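Local coordinates for uncharacterized protein (Proteus penneri, PDB 3RD4), which is of unknown function but belongs to the DUF2500 family and folds as an antiparallel beta sheet that assembles with further copies of itself, at residues V9-K14 and Q62-E67; Y37-F42 and D51-I56; K69-M74 and Q81-V86. One frame throughout, in Å; residues are numbered along the deposited sequence.

Contact 1 (V9-K14 and Q62-E67)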
ATOM      1  N   VAL B   9       4.038  22.782  -7.931  1.00 46.24           N
ATOM      2  CA  VAL B   9       3.213  21.629  -8.195  1.00 44.17           C
ATOM      3  C   VAL B   9       1.850  21.904  -8.800  1.00 43.37           C
ATOM      4  O   VAL B   9       1.492  23.042  -9.067  1.00 42.87           O
ATOM      5  CB  VAL B   9       3.065  20.838  -6.878  1.00 44.22           C
ATOM      6  CG1 VAL B   9       2.042  21.496  -5.973  1.00 42.43           C
ATOM      7  CG2 VAL B   9       2.719  19.420  -7.171  1.00 47.12           C
ATOM      8  N   GLU B  10       1.113  20.826  -9.031  1.00 44.70           N
ATOM      9  CA  GLU B  10      -0.234  20.860  -9.606  1.00 45.73           C
ATOM     10  C   GLU B  10      -1.054  19.794  -8.884  1.00 43.32           C
ATOM     11  O   GLU B  10      -0.599  18.663  -8.708  1.00 41.39           O
ATOM     12  CB  GLU B  10      -0.176  20.560 -11.112  1.00 49.36           C
ATOM     13  CG  GLU B  10      -1.518  20.252 -11.783  1.00 54.49           C
ATOM     14  CD  GLU B  10      -1.397  20.062 -13.311  1.00 58.92           C
ATOM     15  OE1 GLU B  10      -0.468  19.353 -13.779  1.00 59.20           O
ATOM     16  OE2 GLU B  10      -2.250  20.619 -14.047  1.00 61.95           O
ATOM     17  N   VAL B  11      -2.253  20.169  -8.454  1.00 41.41           N
ATOM     18  CA  VAL B  11      -3.124  19.256  -7.730  1.00 39.62           C
ATOM     19  C   VAL B  11      -3.811  18.301  -8.693  1.00 39.58           C
ATOM     20  O   VAL B  11      -4.627  18.720  -9.498  1.00 40.60           O
ATOM     21  CB  VAL B  11      -4.192  20.032  -6.936  1.00 38.11           C
ATOM     22  CG1 VAL B  11      -5.029  19.071  -6.140  1.00 37.69           C
ATOM     23  CG2 VAL B  11      -3.525  21.055  -6.014  1.00 34.95           C
ATOM     24  N   ILE B  12      -3.478  17.017  -8.602  1.00 38.41           N
ATOM     25  CA  ILE B  12      -4.060  16.009  -9.474  1.00 37.92           C
ATOM     26  C   ILE B  12      -5.213  15.242  -8.853  1.00 38.49           C
ATOM     27  O   ILE B  12      -6.221  15.014  -9.502  1.00 38.84           O
ATOM     28  CB  ILE B  12      -3.011  14.966  -9.901  1.00 38.75           C
ATOM     29  CG1 ILE B  12      -2.143  15.520 -11.015  1.00 40.26           C
ATOM     30  CG2 ILE B  12      -3.688  13.702 -10.386  1.00 38.01           C
ATOM     31  CD1 ILE B  12      -1.331  16.721 -10.608  1.00 44.59           C
ATOM     32  N   ASP B  13      -5.069  14.833  -7.600  1.00 40.45           N
ATOM     33  CA  ASP B  13      -6.111  14.040  -6.958  1.00 41.66           C
ATOM     34  C   ASP B  13      -6.521  14.547  -5.581  1.00 39.28           C
ATOM     35  O   ASP B  13      -5.908  15.456  -5.043  1.00 40.14           O
ATOM     36  CB  ASP B  13      -5.632  12.593  -6.831  1.00 47.85           C
ATOM     37  CG  ASP B  13      -6.750  11.590  -7.031  1.00 53.40           C
ATOM     38  OD1 ASP B  13      -7.841  11.774  -6.435  1.00 56.24           O
ATOM     39  OD2 ASP B  13      -6.524  10.610  -7.783  1.00 56.71           O
ATOM     40  N   LYS B  14      -7.543  13.929  -5.004  1.00 35.84           N
ATOM     41  CA  LYS B  14      -8.032  14.333  -3.701  1.00 34.15           C
ATOM     42  C   LYS B  14      -9.021  13.271  -3.230  1.00 34.60           C
ATOM     43  O   LYS B  14      -9.965  12.956  -3.945  1.00 35.15           O
ATOM     44  CB  LYS B  14      -8.751  15.678  -3.832  1.00 31.79           C
ATOM     45  CG  LYS B  14      -9.085  16.330  -2.513  1.00 30.65           C
ATOM     46  CD  LYS B  14     -10.157  17.426  -2.669  1.00 29.70           C
ATOM     47  CE  LYS B  14     -10.478  18.076  -1.307  1.00 29.90           C
ATOM     48  NZ  LYS B  14     -11.695  18.928  -1.251  1.00 27.95           N
ATOM     49  N   GLN B  62      -9.952  20.777   2.677  1.00 38.19           N
ATOM     50  CA  GLN B  62     -11.176  21.490   2.310  1.00 39.76           C
ATOM     51  C   GLN B  62     -10.963  22.682   1.391  1.00 39.61           C
ATOM     52  O   GLN B  62     -11.915  23.196   0.806  1.00 39.20           O
ATOM     53  CB  GLN B  62     -11.879  22.001   3.569  1.00 42.03           C
ATOM     54  CG  GLN B  62     -12.190  20.949   4.622  1.00 45.42           C
ATOM     55  CD  GLN B  62     -13.628  21.009   5.087  1.00 46.08           C
ATOM     56  OE1 GLN B  62     -14.528  20.501   4.413  1.00 47.93           O
ATOM     57  NE2 GLN B  62     -13.859  21.641   6.234  1.00 46.42           N
ATOM     58  N   ASN B  63      -9.724  23.139   1.285  1.00 39.88           N
ATOM     59  CA  ASN B  63      -9.431  24.294   0.455  1.00 39.67           C
ATOM     60  C   ASN B  63      -8.526  23.991  -0.719  1.00 39.51           C
ATOM     61  O   ASN B  63      -7.992  24.909  -1.341  1.00 40.62           O
ATOM     62  CB  ASN B  63      -8.811  25.393   1.312  1.00 39.06           C
ATOM     63  CG  ASN B  63      -9.851  26.214   2.021  1.00 40.35           C
ATOM     64  OD1 ASN B  63     -10.651  26.893   1.385  1.00 42.79           O
ATOM     65  ND2 ASN B  63      -9.855  26.154   3.346  1.00 42.25           N
ATOM     66  N   ILE B  64      -8.351  22.709  -1.023  1.00 38.82           N
ATOM     67  CA  ILE B  64      -7.500  22.304  -2.138  1.00 38.64           C
ATOM     68  C   ILE B  64      -8.285  21.478  -3.144  1.00 39.92           C
ATOM     69  O   ILE B  64      -8.759  20.389  -2.832  1.00 40.59           O
ATOM     70  CB  ILE B  64      -6.297  21.474  -1.653  1.00 36.62           C
ATOM     71  CG1 ILE B  64      -5.413  22.324  -0.752  1.00 35.92           C
ATOM     72  CG2 ILE B  64      -5.499  20.967  -2.835  1.00 34.46           C
ATOM     73  CD1 ILE B  64      -4.399  21.525   0.024  1.00 37.42           C
ATOM     74  N   GLU B  65      -8.432  22.002  -4.355  1.00 41.17           N
ATOM     75  CA  GLU B  65      -9.149  21.279  -5.385  1.00 41.65           C
ATOM     76  C   GLU B  65      -8.213  20.853  -6.482  1.00 40.84           C
ATOM     77  O   GLU B  65      -7.153  21.434  -6.656  1.00 39.87           O
ATOM     78  CB  GLU B  65     -10.266  22.137  -5.967  1.00 44.05           C
ATOM     79  CG  GLU B  65     -11.562  22.023  -5.187  1.00 49.14           C
ATOM     80  CD  GLU B  65     -11.975  20.567  -4.973  1.00 52.68           C
ATOM     81  OE1 GLU B  65     -12.134  19.829  -5.971  1.00 52.92           O
ATOM     82  OE2 GLU B  65     -12.138  20.159  -3.803  1.00 55.40           O
ATOM     83  N   PRO B  66      -8.580  19.800  -7.214  1.00 41.68           N
ATOM     84  CA  PRO B  66      -7.787  19.261  -8.326  1.00 43.35           C
ATOM     85  C   PRO B  66      -7.718  20.269  -9.484  1.00 44.09           C
ATOM     86  O   PRO B  66      -8.714  20.918  -9.815  1.00 44.36           O
ATOM     87  CB  PRO B  66      -8.552  18.001  -8.716  1.00 43.59           C
ATOM     88  CG  PRO B  66      -9.203  17.583  -7.413  1.00 43.47           C
ATOM     89  CD  PRO B  66      -9.684  18.890  -6.863  1.00 42.05           C
ATOM     90  N   GLU B  67      -6.537  20.388 -10.084  1.00 44.98           N
ATOM     91  CA  GLU B  67      -6.288  21.304 -11.192  1.00 45.74           C
ATOM     92  C   GLU B  67      -5.738  22.670 -10.767  1.00 44.36           C
ATOM     93  O   GLU B  67      -5.481  23.529 -11.618  1.00 46.00           O
ATOM     94  CB  GLU B  67      -7.550  21.487 -12.034  1.00 49.08           C
ATOM     95  CG  GLU B  67      -7.554  20.692 -13.324  1.00 53.79           C
ATOM     96  CD  GLU B  67      -8.944  20.591 -13.927  1.00 57.46           C
ATOM     97  OE1 GLU B  67      -9.753  21.533 -13.723  1.00 58.68           O
ATOM     98  OE2 GLU B  67      -9.225  19.575 -14.607  1.00 59.02           O
TER
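A loop that leads from helix 58-61 into strand 69-75 closes here against strand 4-20, next to a classic beta bulge, with Ile-12 and Asp-13 together opposite Thr-41. One backbone hydrogen bond joins the two segments: Glu-67 N gives its hydrogen to Val-11 O almost straight (168° at the hydrogen), in the carbonyl plane. Pro-66 precedes this donor, and its CA adds a CA-H...O contact of 3.4 Å to the same oxygen, Val-11 O. Val-11 turns toward the loop with CG1 anti to the backbone N (chi1 -177°). That torsion brings CG2 to 3.7 Å from Ile-64 CG2, the two side chains crossing at about a right angle, while CG1 rests beside the carbonyl oxygen of Glu-65. On the far side of the bulge Lys-14 runs out fully extended, with its CB near Pro-66 CG and its CD and CE passing along the carbonyl oxygen of Ile-64. Tyr-61 makes a cation-pi contact with this lysine, and Glu-65 OE1 forms a salt bridge to Arg-49 of a second subunit, so each oxygen of the Glu-65 carboxylate has a basic partner. The carboxylate reaches back because the Glu-65 chain bends at chi2 (-51°), and Lys-14 NZ meets Glu-65 OE2 at 2.9 Å, nearly along its C-O axis.

Contact 2 (Y37-F42 and D51-I56)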
ATOM      1  N   TYR B  37      -8.274  10.259   7.029  1.00 47.12           N
ATOM      2  CA  TYR B  37      -7.097  10.681   6.288  1.00 46.48           C
ATOM      3  C   TYR B  37      -7.497  11.535   5.100  1.00 45.88           C
ATOM      4  O   TYR B  37      -8.281  11.117   4.248  1.00 47.10           O
ATOM      5  CB  TYR B  37      -6.314   9.460   5.801  1.00 47.63           C
ATOM      6  CG  TYR B  37      -5.706   8.625   6.910  1.00 48.86           C
ATOM      7  CD1 TYR B  37      -4.636   9.107   7.668  1.00 48.53           C
ATOM      8  CD2 TYR B  37      -6.204   7.351   7.204  1.00 48.66           C
ATOM      9  CE1 TYR B  37      -4.079   8.341   8.689  1.00 49.02           C
ATOM     10  CE2 TYR B  37      -5.654   6.581   8.224  1.00 48.95           C
ATOM     11  CZ  TYR B  37      -4.592   7.080   8.962  1.00 49.20           C
ATOM     12  OH  TYR B  37      -4.035   6.324   9.967  1.00 49.38           O
ATOM     13  N   TYR B  38      -6.952  12.737   5.040  1.00 43.48           N
ATOM     14  CA  TYR B  38      -7.262  13.636   3.951  1.00 41.45           C
ATOM     15  C   TYR B  38      -6.048  13.694   3.048  1.00 40.90           C
ATOM     16  O   TYR B  38      -5.135  14.488   3.271  1.00 41.64           O
ATOM     17  CB  TYR B  38      -7.580  14.995   4.545  1.00 39.53           C
ATOM     18  CG  TYR B  38      -8.691  14.898   5.544  1.00 38.48           C
ATOM     19  CD1 TYR B  38     -10.015  14.802   5.124  1.00 38.86           C
ATOM     20  CD2 TYR B  38      -8.432  14.896   6.906  1.00 37.10           C
ATOM     21  CE1 TYR B  38     -11.057  14.716   6.041  1.00 37.37           C
ATOM     22  CE2 TYR B  38      -9.472  14.809   7.835  1.00 36.67           C
ATOM     23  CZ  TYR B  38     -10.780  14.723   7.391  1.00 36.26           C
ATOM     24  OH  TYR B  38     -11.819  14.670   8.287  1.00 35.61           O
ATOM     25  N   GLN B  39      -6.017  12.847   2.028  1.00 39.64           N
ATOM     26  CA  GLN B  39      -4.855  12.849   1.152  1.00 38.64           C
ATOM     27  C   GLN B  39      -5.080  13.506  -0.185  1.00 37.79           C
ATOM     28  O   GLN B  39      -6.127  13.349  -0.804  1.00 38.57           O
ATOM     29  CB  GLN B  39      -4.359  11.427   0.908  1.00 37.80           C
ATOM     30  CG  GLN B  39      -5.016  10.775  -0.271  1.00 35.69           C
ATOM     31  CD  GLN B  39      -4.311   9.522  -0.703  1.00 35.22           C
ATOM     32  OE1 GLN B  39      -4.410   9.128  -1.854  1.00 35.71           O
ATOM     33  NE2 GLN B  39      -3.608   8.881   0.217  1.00 33.17           N
ATOM     34  N   VAL B  40      -4.086  14.259  -0.627  1.00 37.66           N
ATOM     35  CA  VAL B  40      -4.165  14.904  -1.924  1.00 37.94           C
ATOM     36  C   VAL B  40      -2.890  14.574  -2.685  1.00 37.49           C
ATOM     37  O   VAL B  40      -1.805  14.528  -2.115  1.00 36.86           O
ATOM     38  CB  VAL B  40      -4.388  16.463  -1.816  1.00 37.13           C
ATOM     39  CG1 VAL B  40      -3.792  17.017  -0.564  1.00 37.97           C
ATOM     40  CG2 VAL B  40      -3.770  17.153  -3.007  1.00 37.72           C
ATOM     41  N   THR B  41      -3.033  14.291  -3.970  1.00 38.22           N
ATOM     42  CA  THR B  41      -1.877  13.953  -4.789  1.00 39.35           C
ATOM     43  C   THR B  41      -1.344  15.167  -5.559  1.00 39.40           C
ATOM     44  O   THR B  41      -2.028  15.716  -6.428  1.00 39.99           O
ATOM     45  CB  THR B  41      -2.230  12.834  -5.789  1.00 39.16           C
ATOM     46  OG1 THR B  41      -2.663  11.677  -5.067  1.00 39.07           O
ATOM     47  CG2 THR B  41      -1.020  12.463  -6.619  1.00 39.41           C
ATOM     48  N   PHE B  42      -0.121  15.581  -5.230  1.00 38.67           N
ATOM     49  CA  PHE B  42       0.528  16.711  -5.887  1.00 36.91           C
ATOM     50  C   PHE B  42       1.519  16.202  -6.928  1.00 37.71           C
ATOM     51  O   PHE B  42       2.276  15.270  -6.657  1.00 37.51           O
ATOM     52  CB  PHE B  42       1.291  17.551  -4.869  1.00 35.88           C
ATOM     53  CG  PHE B  42       0.424  18.165  -3.818  1.00 36.18           C
ATOM     54  CD1 PHE B  42       0.285  17.563  -2.578  1.00 36.94           C
ATOM     55  CD2 PHE B  42      -0.257  19.344  -4.069  1.00 35.39           C
ATOM     56  CE1 PHE B  42      -0.521  18.124  -1.608  1.00 35.36           C
ATOM     57  CE2 PHE B  42      -1.063  19.910  -3.104  1.00 35.51           C
ATOM     58  CZ  PHE B  42      -1.194  19.299  -1.870  1.00 35.48           C
ATOM     59  N   ASP B  51       5.454  12.516  -8.052  1.00 50.47           N
ATOM     60  CA  ASP B  51       4.134  12.743  -7.474  1.00 47.70           C
ATOM     61  C   ASP B  51       4.233  12.620  -5.957  1.00 45.22           C
ATOM     62  O   ASP B  51       4.872  11.705  -5.433  1.00 44.92           O
ATOM     63  CB  ASP B  51       3.129  11.721  -8.012  1.00 49.27           C
ATOM     64  CG  ASP B  51       2.523  12.135  -9.347  1.00 51.08           C
ATOM     65  OD1 ASP B  51       3.204  12.848 -10.121  1.00 52.45           O
ATOM     66  OD2 ASP B  51       1.370  11.728  -9.626  1.00 49.95           O
ATOM     67  N   LEU B  52       3.624  13.563  -5.254  1.00 41.93           N
ATOM     68  CA  LEU B  52       3.618  13.547  -3.800  1.00 37.91           C
ATOM     69  C   LEU B  52       2.210  13.176  -3.378  1.00 36.51           C
ATOM     70  O   LEU B  52       1.238  13.809  -3.794  1.00 36.78           O
ATOM     71  CB  LEU B  52       3.979  14.930  -3.227  1.00 36.19           C
ATOM     72  CG  LEU B  52       5.452  15.348  -3.141  1.00 34.01           C
ATOM     73  CD1 LEU B  52       6.215  14.202  -2.526  1.00 32.97           C
ATOM     74  CD2 LEU B  52       6.034  15.676  -4.497  1.00 30.87           C
ATOM     75  N   VAL B  53       2.079  12.132  -2.576  1.00 34.60           N
ATOM     76  CA  VAL B  53       0.751  11.754  -2.123  1.00 33.11           C
ATOM     77  C   VAL B  53       0.720  11.909  -0.605  1.00 32.27           C
ATOM     78  O   VAL B  53       0.820  10.938   0.150  1.00 32.62           O
ATOM     79  CB  VAL B  53       0.401  10.312  -2.543  1.00 30.87           C
ATOM     80  CG1 VAL B  53      -1.115  10.183  -2.682  1.00 30.51           C
ATOM     81  CG2 VAL B  53       1.081   9.977  -3.862  1.00 27.95           C
ATOM     82  N   LEU B  54       0.573  13.155  -0.176  1.00 29.48           N
ATOM     83  CA  LEU B  54       0.567  13.499   1.235  1.00 28.11           C
ATOM     84  C   LEU B  54      -0.802  13.474   1.915  1.00 28.52           C
ATOM     85  O   LEU B  54      -1.845  13.673   1.274  1.00 26.80           O
ATOM     86  CB  LEU B  54       1.170  14.896   1.418  1.00 24.75           C
ATOM     87  CG  LEU B  54       2.166  15.350   0.348  1.00 21.48           C
ATOM     88  CD1 LEU B  54       2.528  16.801   0.550  1.00 19.17           C
ATOM     89  CD2 LEU B  54       3.398  14.472   0.405  1.00 19.32           C
ATOM     90  N   ASN B  55      -0.778  13.227   3.225  1.00 28.53           N
ATOM     91  CA  ASN B  55      -1.988  13.235   4.038  1.00 28.68           C
ATOM     92  C   ASN B  55      -1.870  14.574   4.727  1.00 28.16           C
ATOM     93  O   ASN B  55      -0.845  14.870   5.325  1.00 28.48           O
ATOM     94  CB  ASN B  55      -1.969  12.112   5.065  1.00 30.18           C
ATOM     95  CG  ASN B  55      -1.836  10.755   4.422  1.00 32.67           C
ATOM     96  OD1 ASN B  55      -2.600  10.407   3.510  1.00 32.75           O
ATOM     97  ND2 ASN B  55      -0.865   9.973   4.892  1.00 33.79           N
ATOM     98  N   ILE B  56      -2.902  15.395   4.616  1.00 27.42           N
ATOM     99  CA  ILE B  56      -2.858  16.720   5.195  1.00 27.93           C
ATOM    100  C   ILE B  56      -4.040  16.914   6.125  1.00 30.40           C
ATOM    101  O   ILE B  56      -4.978  16.123   6.101  1.00 32.55           O
ATOM    102  CB  ILE B  56      -2.898  17.793   4.074  1.00 26.75           C
ATOM    103  CG1 ILE B  56      -4.214  17.709   3.307  1.00 26.68           C
ATOM    104  CG2 ILE B  56      -1.811  17.536   3.059  1.00 24.25           C
ATOM    105  CD1 ILE B  56      -4.339  18.756   2.226  1.00 31.02           C
TER
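Val-40, Phe-42, Leu-52, Leu-54 and Ile-56 form the apolar side of this antiparallel strand pair. Ile-56 has CG1 in the crowded position between backbone N and carbonyl carbon (chi1 63°), and the extended chain beyond it carries CD1 obliquely across to Val-40 CG1. At the other end Phe-42 has its CG beside the backbone N (chi1 -62°), so that CD1 lies 3.9 Å from Leu-54 CD1, the two side chains crossing at about a right angle. Val-40 CG2 sits over one face of the Phe-42 ring, 3.5 Å above its plane and offset toward the rim, while the Phe-42 CB meets Leu-52 CB at 4.1 Å.

In the backbone between these groups Phe-42 and Leu-52 bond in both directions: Phe-42 N to Leu-52 O is 2.7 Å, and the return bond from Leu-52 N to Phe-42 O is 2.6 Å. Val-40 N reaches Leu-54 O nearly along the C=O axis, but the reverse bond of that pair is weak. Ile-56 N gives a nearly straight bond of 2.8 Å to Tyr-38 O.

On the opposite face Gln-39 and Asn-55 lie side by side with amide planes 28° apart, Asn-55 OD1 being 3.3 Å from Gln-39 CB. Thr-41 OG1 touches Val-53 CG1, and the buried Asp-51 forms a salt bridge to Arg-43 through OD1.

Strand 4-20 flanks 34-44 within the sheet, and Phe-79, Leu-72 and Met-74 from the 69-75/78-84 hairpin pack on the apolar face; along Asp-51 to Val-53 a strand of a third subunit adds a parallel ladder.

Contact 3 (K69-M74 and Q81-V86)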
ATOM      1  N   LYS B  69      -2.790  25.100  -9.304  1.00 38.51           N
ATOM      2  CA  LYS B  69      -1.340  25.053  -9.442  1.00 38.41           C
ATOM      3  C   LYS B  69      -0.721  26.058  -8.500  1.00 37.18           C
ATOM      4  O   LYS B  69      -1.188  27.188  -8.399  1.00 37.13           O
ATOM      5  CB  LYS B  69      -0.906  25.363 -10.872  1.00 40.93           C
ATOM      6  CG  LYS B  69      -1.399  24.352 -11.883  1.00 46.68           C
ATOM      7  CD  LYS B  69      -0.624  24.437 -13.195  1.00 49.67           C
ATOM      8  CE  LYS B  69      -1.257  23.531 -14.262  1.00 51.10           C
ATOM      9  NZ  LYS B  69      -0.475  23.489 -15.541  1.00 51.44           N
ATOM     10  N   GLY B  70       0.326  25.654  -7.801  1.00 36.16           N
ATOM     11  CA  GLY B  70       0.948  26.583  -6.883  1.00 37.36           C
ATOM     12  C   GLY B  70       2.245  26.121  -6.256  1.00 38.38           C
ATOM     13  O   GLY B  70       2.927  25.239  -6.768  1.00 38.03           O
ATOM     14  N   ARG B  71       2.597  26.745  -5.141  1.00 39.28           N
ATOM     15  CA  ARG B  71       3.806  26.390  -4.440  1.00 40.80           C
ATOM     16  C   ARG B  71       3.416  25.429  -3.345  1.00 40.36           C
ATOM     17  O   ARG B  71       2.412  25.631  -2.663  1.00 40.96           O
ATOM     18  CB  ARG B  71       4.440  27.626  -3.825  1.00 44.34           C
ATOM     19  CG  ARG B  71       4.946  28.608  -4.839  1.00 50.03           C
ATOM     20  CD  ARG B  71       5.601  29.788  -4.150  1.00 54.95           C
ATOM     21  NE  ARG B  71       4.652  30.492  -3.294  1.00 57.15           N
ATOM     22  CZ  ARG B  71       3.535  31.056  -3.739  1.00 58.25           C
ATOM     23  NH1 ARG B  71       3.219  31.001  -5.031  1.00 58.64           N
ATOM     24  NH2 ARG B  71       2.734  31.678  -2.891  1.00 58.30           N
ATOM     25  N   LEU B  72       4.199  24.374  -3.185  1.00 39.07           N
ATOM     26  CA  LEU B  72       3.936  23.404  -2.139  1.00 37.75           C
ATOM     27  C   LEU B  72       5.102  23.482  -1.161  1.00 38.26           C
ATOM     28  O   LEU B  72       6.253  23.419  -1.573  1.00 38.21           O
ATOM     29  CB  LEU B  72       3.837  22.003  -2.747  1.00 35.64           C
ATOM     30  CG  LEU B  72       4.014  20.810  -1.810  1.00 33.56           C
ATOM     31  CD1 LEU B  72       2.969  20.865  -0.726  1.00 33.92           C
ATOM     32  CD2 LEU B  72       3.900  19.525  -2.590  1.00 33.36           C
ATOM     33  N   PHE B  73       4.825  23.664   0.124  1.00 38.68           N
ATOM     34  CA  PHE B  73       5.911  23.707   1.103  1.00 38.33           C
ATOM     35  C   PHE B  73       5.891  22.406   1.894  1.00 38.25           C
ATOM     36  O   PHE B  73       4.839  21.958   2.360  1.00 37.74           O
ATOM     37  CB  PHE B  73       5.758  24.891   2.072  1.00 38.35           C
ATOM     38  CG  PHE B  73       5.812  26.237   1.411  1.00 38.26           C
ATOM     39  CD1 PHE B  73       4.659  26.817   0.894  1.00 38.86           C
ATOM     40  CD2 PHE B  73       7.019  26.911   1.277  1.00 37.25           C
ATOM     41  CE1 PHE B  73       4.707  28.054   0.250  1.00 39.42           C
ATOM     42  CE2 PHE B  73       7.079  28.146   0.637  1.00 38.27           C
ATOM     43  CZ  PHE B  73       5.919  28.720   0.120  1.00 39.06           C
ATOM     44  N   MET B  74       7.051  21.790   2.042  1.00 38.71           N
ATOM     45  CA  MET B  74       7.121  20.549   2.791  1.00 39.88           C
ATOM     46  C   MET B  74       8.317  20.556   3.708  1.00 41.37           C
ATOM     47  O   MET B  74       9.395  21.021   3.337  1.00 41.32           O
ATOM     48  CB  MET B  74       7.241  19.353   1.851  1.00 40.12           C
ATOM     49  CG  MET B  74       5.933  18.791   1.330  1.00 40.05           C
ATOM     50  SD  MET B  74       6.262  17.464   0.155  1.00 39.97           S
ATOM     51  CE  MET B  74       6.955  16.259   1.250  1.00 37.41           C
ATOM     52  N   GLN B  81       2.137  23.352   3.739  1.00 36.78           N
ATOM     53  CA  GLN B  81       1.164  24.262   3.160  1.00 36.57           C
ATOM     54  C   GLN B  81       1.181  24.229   1.642  1.00 36.44           C
ATOM     55  O   GLN B  81       2.160  23.814   1.019  1.00 36.90           O
ATOM     56  CB  GLN B  81       1.443  25.693   3.620  1.00 36.10           C
ATOM     57  CG  GLN B  81       0.493  26.690   3.027  1.00 35.45           C
ATOM     58  CD  GLN B  81      -0.901  26.513   3.566  1.00 36.46           C
ATOM     59  OE1 GLN B  81      -1.162  26.831   4.724  1.00 36.89           O
ATOM     60  NE2 GLN B  81      -1.807  25.991   2.740  1.00 36.29           N
ATOM     61  N   PHE B  82       0.083  24.671   1.048  1.00 35.92           N
ATOM     62  CA  PHE B  82      -0.008  24.729  -0.397  1.00 36.22           C
ATOM     63  C   PHE B  82      -0.548  26.082  -0.754  1.00 38.12           C
ATOM     64  O   PHE B  82      -1.682  26.412  -0.411  1.00 37.92           O
ATOM     65  CB  PHE B  82      -0.938  23.654  -0.942  1.00 34.82           C
ATOM     66  CG  PHE B  82      -1.241  23.814  -2.402  1.00 33.80           C
ATOM     67  CD1 PHE B  82      -0.217  23.801  -3.339  1.00 32.03           C
ATOM     68  CD2 PHE B  82      -2.550  24.017  -2.841  1.00 33.62           C
ATOM     69  CE1 PHE B  82      -0.483  23.998  -4.683  1.00 30.19           C
ATOM     70  CE2 PHE B  82      -2.829  24.216  -4.195  1.00 31.72           C
ATOM     71  CZ  PHE B  82      -1.793  24.206  -5.113  1.00 31.39           C
ATOM     72  N   GLU B  83       0.275  26.879  -1.429  1.00 42.08           N
ATOM     73  CA  GLU B  83      -0.125  28.219  -1.837  1.00 45.65           C
ATOM     74  C   GLU B  83      -0.479  28.209  -3.310  1.00 48.06           C
ATOM     75  O   GLU B  83       0.350  27.879  -4.152  1.00 47.87           O
ATOM     76  CB  GLU B  83       1.005  29.209  -1.556  1.00 46.94           C
ATOM     77  CG  GLU B  83       1.565  29.076  -0.138  1.00 49.93           C
ATOM     78  CD  GLU B  83       2.180  30.362   0.389  1.00 52.39           C
ATOM     79  OE1 GLU B  83       3.176  30.837  -0.205  1.00 53.20           O
ATOM     80  OE2 GLU B  83       1.657  30.892   1.400  1.00 52.44           O
ATOM     81  N   THR B  84      -1.727  28.560  -3.606  1.00 52.08           N
ATOM     82  CA  THR B  84      -2.223  28.586  -4.975  1.00 55.67           C
ATOM     83  C   THR B  84      -1.841  29.864  -5.705  1.00 59.21           C
ATOM     84  O   THR B  84      -2.213  30.966  -5.298  1.00 58.14           O
ATOM     85  CB  THR B  84      -3.754  28.418  -5.012  1.00 54.77           C
ATOM     86  OG1 THR B  84      -4.220  28.623  -6.351  1.00 53.14           O
ATOM     87  CG2 THR B  84      -4.434  29.401  -4.050  1.00 54.72           C
ATOM     88  N   ASP B  85      -1.093  29.697  -6.792  1.00 65.03           N
ATOM     89  CA  ASP B  85      -0.626  30.812  -7.610  1.00 70.75           C
ATOM     90  C   ASP B  85      -1.659  31.913  -7.745  1.00 72.82           C
ATOM     91  O   ASP B  85      -2.727  31.712  -8.330  1.00 73.63           O
ATOM     92  CB  ASP B  85      -0.223  30.319  -9.003  1.00 73.37           C
ATOM     93  CG  ASP B  85       1.281  30.371  -9.228  1.00 76.69           C
ATOM     94  OD1 ASP B  85       2.036  29.906  -8.338  1.00 77.66           O
ATOM     95  OD2 ASP B  85       1.706  30.868 -10.298  1.00 78.05           O
ATOM     96  N   VAL B  86      -1.325  33.076  -7.198  1.00 75.11           N
ATOM     97  CA  VAL B  86      -2.204  34.235  -7.236  1.00 77.92           C
ATOM     98  C   VAL B  86      -2.753  34.472  -8.656  1.00 79.51           C
ATOM     99  O   VAL B  86      -2.132  34.061  -9.644  1.00 80.52           O
ATOM    100  CB  VAL B  86      -1.435  35.465  -6.736  1.00 78.22           C
TER
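Backbone donors and acceptors are paired along most of this antiparallel ladder, whose strand axes approach to 4.6 Å. Arg-71 and Glu-83 bond in both directions: Arg-71 N to Glu-83 O is 2.7 Å, and Glu-83 N answers to Arg-71 O nearly along the C=O axis. Phe-73 N meets Gln-81 O at 175°, whereas the return bond from Gln-81 N to Phe-73 O is weak. Past the end of strand 78-84, Asp-85 N continues the pattern by reaching a lone pair of Lys-69 O at 3.0 Å.

On the face with Arg-71 and Glu-83, charged groups bond as well. The Arg-71 chain bends at chi3 (-61°), which folds the guanidinium across to the other strand; NH2 donates to Glu-83 OE1 at 2.8 Å. The bond lies close to the guanidinium plane but meets the carboxylate from above, the two planes being 76° apart. Asp-85 OD1 stands at the guanidinium edge, 3.7 Å from Arg-71 NH1, a long salt bridge that completes a three-residue network. Glu-83 OE1 also approaches the edge of the Phe-73 ring, 3.2 Å from Phe-73 CE1. Gln-81 NE2 donates to Phe-82 O from above the carbonyl plane.

Across the sheet, Phe-82 turns its ring with CG anti to the backbone N, laying CE1 beside Gly-70 N. Gly-70 and Thr-84 form a non-hydrogen-bonded pair, and Gly-70 CA makes a CA-H...O contact to Glu-83 O. The ladder is the antiparallel beta hairpin of strands 69-75 and 78-84, with 78-84 the outermost strand of the sheet within this chain.

The three contacts belong to one antiparallel sheet with the order 50-56, 34-44, 4-20, 69-75, 78-84. Contact 2 pairs the first two of these strands and contact 3 the last two; each is a hairpin local in sequence, and their centres lie about 13 Å apart. Strand 4-20 runs between them, and contact 1, centred about 9 Å from the centre of contact 2 and 10 Å from that of contact 3, ties it to the loop that connects the hairpins. Along the chain, contact 2 falls between the two segments of contact 1, and contact 3 follows. Phe-42 packs on Leu-72 and Phe-82, so the hairpins share an apolar core although their strands are not neighbours.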